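Local coordinates for activator of (r)-2-hydroxyglutaryl-coa dehydratase (Acidaminococcus fermentans, PDB 1HUX), which hydrolyses ATP slowly to drive electron transfer from its iron-sulfur cluster and so activates (R)-2-hydroxyglutaryl-CoA dehydratase in glutamate fermentation, at residues S2-G7 / I19-K24; T62-Y67 / G74-Q79. One frame throughout, in Å; residues are numbered along the deposited sequence.

Contact 1: residues S2-G7 / I19-K24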
# COMPACT_ATOMS: atom_id res chain seq x y z
N SER A 2 17.69 -44.79 3.39
CA SER A 2 16.64 -45.82 3.11
C SER A 2 15.18 -45.32 3.19
O SER A 2 14.31 -45.86 2.51
CB SER A 2 16.82 -47.00 4.05
OG SER A 2 15.88 -48.00 3.74
N ILE A 3 14.91 -44.32 4.04
CA ILE A 3 13.55 -43.75 4.12
C ILE A 3 13.51 -42.40 3.42
O ILE A 3 14.17 -41.44 3.85
CB ILE A 3 13.07 -43.58 5.56
CG1 ILE A 3 12.71 -44.95 6.13
CG2 ILE A 3 11.83 -42.66 5.61
CD1 ILE A 3 12.09 -44.90 7.54
N TYR A 4 12.72 -42.32 2.35
CA TYR A 4 12.62 -41.09 1.57
C TYR A 4 11.32 -40.37 1.84
O TYR A 4 10.26 -41.00 1.87
CB TYR A 4 12.73 -41.39 0.07
CG TYR A 4 14.08 -41.94 -0.35
CD1 TYR A 4 14.43 -43.26 -0.10
CD2 TYR A 4 15.00 -41.12 -1.00
CE1 TYR A 4 15.67 -43.75 -0.47
CE2 TYR A 4 16.24 -41.60 -1.38
CZ TYR A 4 16.58 -42.91 -1.11
OH TYR A 4 17.84 -43.36 -1.48
N THR A 5 11.41 -39.06 2.03
CA THR A 5 10.23 -38.24 2.31
C THR A 5 10.12 -37.05 1.38
O THR A 5 11.11 -36.57 0.80
CB THR A 5 10.19 -37.71 3.78
OG1 THR A 5 11.54 -37.54 4.26
CG2 THR A 5 9.41 -38.68 4.68
N LEU A 6 8.91 -36.55 1.26
CA LEU A 6 8.64 -35.45 0.37
C LEU A 6 8.06 -34.23 1.07
O LEU A 6 6.98 -34.30 1.69
CB LEU A 6 7.69 -35.92 -0.74
CG LEU A 6 7.27 -34.86 -1.76
CD1 LEU A 6 8.47 -34.46 -2.58
CD2 LEU A 6 6.16 -35.38 -2.62
N GLY A 7 8.78 -33.11 0.95
CA GLY A 7 8.34 -31.85 1.50
C GLY A 7 7.85 -30.98 0.34
O GLY A 7 8.57 -30.81 -0.65
N ILE A 19 13.04 -33.57 -1.27
CA ILE A 19 13.01 -35.00 -0.98
C ILE A 19 14.31 -35.32 -0.26
O ILE A 19 15.40 -35.04 -0.77
CB ILE A 19 12.97 -35.87 -2.27
CG1 ILE A 19 11.65 -35.69 -3.00
CG2 ILE A 19 13.13 -37.34 -1.92
CD1 ILE A 19 11.61 -36.43 -4.35
N LEU A 20 14.21 -35.90 0.93
CA LEU A 20 15.42 -36.27 1.65
C LEU A 20 15.41 -37.71 2.17
O LEU A 20 14.35 -38.31 2.45
CB LEU A 20 15.73 -35.28 2.79
CG LEU A 20 14.62 -34.60 3.58
CD1 LEU A 20 13.66 -35.62 4.15
CD2 LEU A 20 15.26 -33.79 4.69
N LYS A 21 16.62 -38.25 2.26
CA LYS A 21 16.84 -39.62 2.70
C LYS A 21 17.21 -39.68 4.18
O LYS A 21 18.26 -39.16 4.59
CB LYS A 21 17.94 -40.25 1.83
CG LYS A 21 18.38 -41.64 2.25
CD LYS A 21 19.30 -42.24 1.20
CE LYS A 21 20.51 -41.37 0.95
NZ LYS A 21 21.30 -41.83 -0.23
N ASP A 22 16.35 -40.32 4.97
CA ASP A 22 16.56 -40.50 6.40
C ASP A 22 16.52 -39.18 7.14
O ASP A 22 17.01 -39.07 8.26
CB ASP A 22 17.90 -41.20 6.65
CG ASP A 22 17.97 -42.57 5.99
OD1 ASP A 22 19.10 -43.06 5.71
OD2 ASP A 22 16.89 -43.16 5.75
N GLY A 23 15.90 -38.19 6.51
CA GLY A 23 15.79 -36.87 7.10
C GLY A 23 17.14 -36.22 7.34
O GLY A 23 17.24 -35.25 8.09
N LYS A 24 18.19 -36.74 6.71
CA LYS A 24 19.52 -36.20 6.92
C LYS A 24 20.18 -35.56 5.70
O LYS A 24 21.02 -34.68 5.85
CB LYS A 24 20.43 -37.31 7.46
CG LYS A 24 19.94 -37.94 8.76
CD LYS A 24 20.90 -39.00 9.27
CE LYS A 24 22.27 -38.41 9.55
NZ LYS A 24 23.25 -39.44 10.02
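Leu6 and Ile19 meet at the buried end of this antiparallel pairing, with Leu6 CD1 set 3.4 Å from Ile19 CG1. They form a non-hydrogen-bonded pair in the beta hairpin of strands 4-10 and 14-21, part of the actin-like fold, and helix 40-52 covers them: Ile45 lies on Leu6, Val48 on Ile19. One step along, Thr5 and Leu20 are the hydrogen-bonded pair, their side chains turned to the other face of the sheet, under helix 245-257. Thr5 N reaches Leu20 O at 3.1 Å, and Leu20 N returns a bond to Thr5 O at 3.2 Å.

The outer end is looser: Ser2 is exposed, and Ile3, Tyr4, Lys21 and Asp22 are partly so. With CG anti to its backbone N (chi1 175°), Lys21 lays CB and CG over one face of the Tyr4 ring, CG toward the rim, and CD comes beside OH. Past the last bridge, Asp22 N donates to Ile3 O at 2.7 Å. Its carboxylate reaches back: OD2 accepts from Ile3 N at 2.9 Å (N-H...O angle 176°) and Ser2 N at 3.0 Å. An alanine in place of Asp22 would probably leave the backbone N of Ser2 and of Ile3 without this acceptor and the first residues freer to move. The chemistry implies an apolar inner end and a polar outer one, where one carboxylate, mainly through OD2, holds the first ordered residues.

Contact 2: residues T62-Y67 / G74-Q79; sequences TLATGY and GIADKQ
Thr62 O takes two backbone bonds from the facing segment, from Asp77 N at 2.7 Å and from Lys78 N at 3.2 Å. The Lys78 donor comes nearly along the C=O axis, whereas Asp77 N is tilted 33° from the carbonyl plane. Further on, Ala64 N donates to Lys78 O at 2.9 Å. Lys78 thus bonds to Thr62 with its N and to Ala64 with its O, the pattern of a parallel pair. A weak bond from Thr62 N to Asp77 OD2 adds a side-chain link at the entry to the pairing.

The side-chain packing falls on two faces. On one, Leu63 and the aliphatic part of Lys78 lie side by side and point the same way, Leu63 CD1 resting 3.6 Å from Lys78 CE. On the other, Ala64 CB meets Ala76 CB. Thr62 CG2, anti to its own backbone N (chi1 -71° for OG1), lies 3.6 Å from Ala76 CA.

Helix 245-257 packs on the Leu63 face, with Tyr253 and Ala254 against that leucine and Lys257 against Lys78. Strand 4-10 lies on the other side of 61-65; 78-80 is an outermost strand within this chain, the parallel edge of the 3-2-1-4-5 sheet of the actin-like fold.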
# COMPACT_ATOMS: atom_id res chain seq x y z
N THR A 62 4.47 -37.88 2.88
CA THR A 62 4.44 -36.64 2.13
C THR A 62 3.75 -35.58 2.96
O THR A 62 2.64 -35.78 3.47
CB THR A 62 3.72 -36.83 0.76
OG1 THR A 62 4.53 -37.63 -0.11
CG2 THR A 62 3.46 -35.48 0.08
N LEU A 63 4.42 -34.44 3.10
CA LEU A 63 3.89 -33.35 3.88
C LEU A 63 3.88 -32.06 3.07
O LEU A 63 4.92 -31.63 2.56
CB LEU A 63 4.74 -33.18 5.14
CG LEU A 63 3.93 -32.99 6.42
CD1 LEU A 63 4.87 -33.21 7.60
CD2 LEU A 63 3.27 -31.60 6.44
N ALA A 64 2.71 -31.44 2.98
CA ALA A 64 2.57 -30.20 2.24
C ALA A 64 2.36 -29.01 3.16
O ALA A 64 1.73 -29.12 4.21
CB ALA A 64 1.40 -30.31 1.27
N THR A 65 2.89 -27.86 2.73
CA THR A 65 2.77 -26.61 3.48
C THR A 65 2.69 -25.45 2.50
O THR A 65 2.90 -25.62 1.30
CB THR A 65 4.01 -26.41 4.39
OG1 THR A 65 3.90 -25.16 5.09
CG2 THR A 65 5.29 -26.41 3.56
N GLY A 66 2.40 -24.26 3.01
CA GLY A 66 2.34 -23.09 2.14
C GLY A 66 0.96 -22.49 2.04
O GLY A 66 0.03 -22.93 2.72
N TYR A 67 0.83 -21.47 1.19
CA TYR A 67 -0.45 -20.79 0.98
C TYR A 67 -1.55 -21.73 0.48
O TYR A 67 -2.66 -21.71 1.01
CB TYR A 67 -0.27 -19.65 -0.02
CG TYR A 67 -1.54 -18.88 -0.27
CD1 TYR A 67 -2.30 -18.39 0.79
CD2 TYR A 67 -1.97 -18.61 -1.57
CE1 TYR A 67 -3.47 -17.66 0.56
CE2 TYR A 67 -3.14 -17.89 -1.81
CZ TYR A 67 -3.88 -17.41 -0.74
OH TYR A 67 -5.04 -16.70 -0.98
N GLY A 74 -5.07 -34.08 -1.46
CA GLY A 74 -4.98 -35.51 -1.74
C GLY A 74 -3.58 -36.05 -1.95
O GLY A 74 -3.34 -37.25 -1.85
N ILE A 75 -2.65 -35.15 -2.24
CA ILE A 75 -1.26 -35.54 -2.46
C ILE A 75 -0.58 -35.76 -1.12
O ILE A 75 -0.07 -36.85 -0.82
CB ILE A 75 -0.50 -34.44 -3.21
CG1 ILE A 75 -1.10 -34.26 -4.62
CG2 ILE A 75 0.99 -34.79 -3.29
CD1 ILE A 75 -2.55 -33.76 -4.65
N ALA A 76 -0.58 -34.71 -0.31
CA ALA A 76 0.04 -34.75 1.00
C ALA A 76 -0.66 -35.70 1.96
O ALA A 76 -1.89 -35.78 1.99
CB ALA A 76 0.05 -33.35 1.60
N ASP A 77 0.14 -36.42 2.74
CA ASP A 77 -0.38 -37.34 3.74
C ASP A 77 -0.89 -36.40 4.82
O ASP A 77 -1.94 -36.64 5.44
CB ASP A 77 0.72 -38.25 4.29
CG ASP A 77 1.25 -39.24 3.25
OD1 ASP A 77 0.85 -39.15 2.07
OD2 ASP A 77 2.08 -40.12 3.61
N LYS A 78 -0.16 -35.31 5.01
CA LYS A 78 -0.48 -34.31 6.02
C LYS A 78 0.04 -32.93 5.60
O LYS A 78 1.04 -32.84 4.88
CB LYS A 78 0.14 -34.72 7.35
CG LYS A 78 -0.19 -33.80 8.52
CD LYS A 78 0.54 -34.21 9.81
CE LYS A 78 2.07 -34.08 9.69
NZ LYS A 78 2.80 -34.39 10.96
N GLN A 79 -0.64 -31.88 6.06
CA GLN A 79 -0.25 -30.50 5.77
C GLN A 79 0.21 -29.81 7.06
O GLN A 79 -0.16 -30.22 8.16
CB GLN A 79 -1.43 -29.71 5.16
CG GLN A 79 -2.51 -29.32 6.14
CD GLN A 79 -3.31 -30.50 6.67
OE1 GLN A 79 -2.76 -31.45 7.24
NE2 GLN A 79 -4.62 -30.45 6.49

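How the contacts relate
Contact 1 and contact 2 lie in series along the chain, contact 1 closing before contact 2 opens, and their centres are 15 Å apart. Both belong to one five-stranded mixed sheet in the order 25-33, 14-21, 4-10, 61-65, 78-80: contact 1 joins the antiparallel hairpin strands and contact 2 the parallel edge. They touch where strand 4-10 meets 61-65, with Leu6 O and Leu63 N 2.9 Å apart, probably hydrogen-bonded. Helix 245-257 packs on both contacts. A second sheet in the chain repeats the 3-2-1-4-5 order, as expected of the actin fold, whose paired domains hold nucleotide between them; here, the ATP-binding residue Ser15 lies on hairpin strand 14-21.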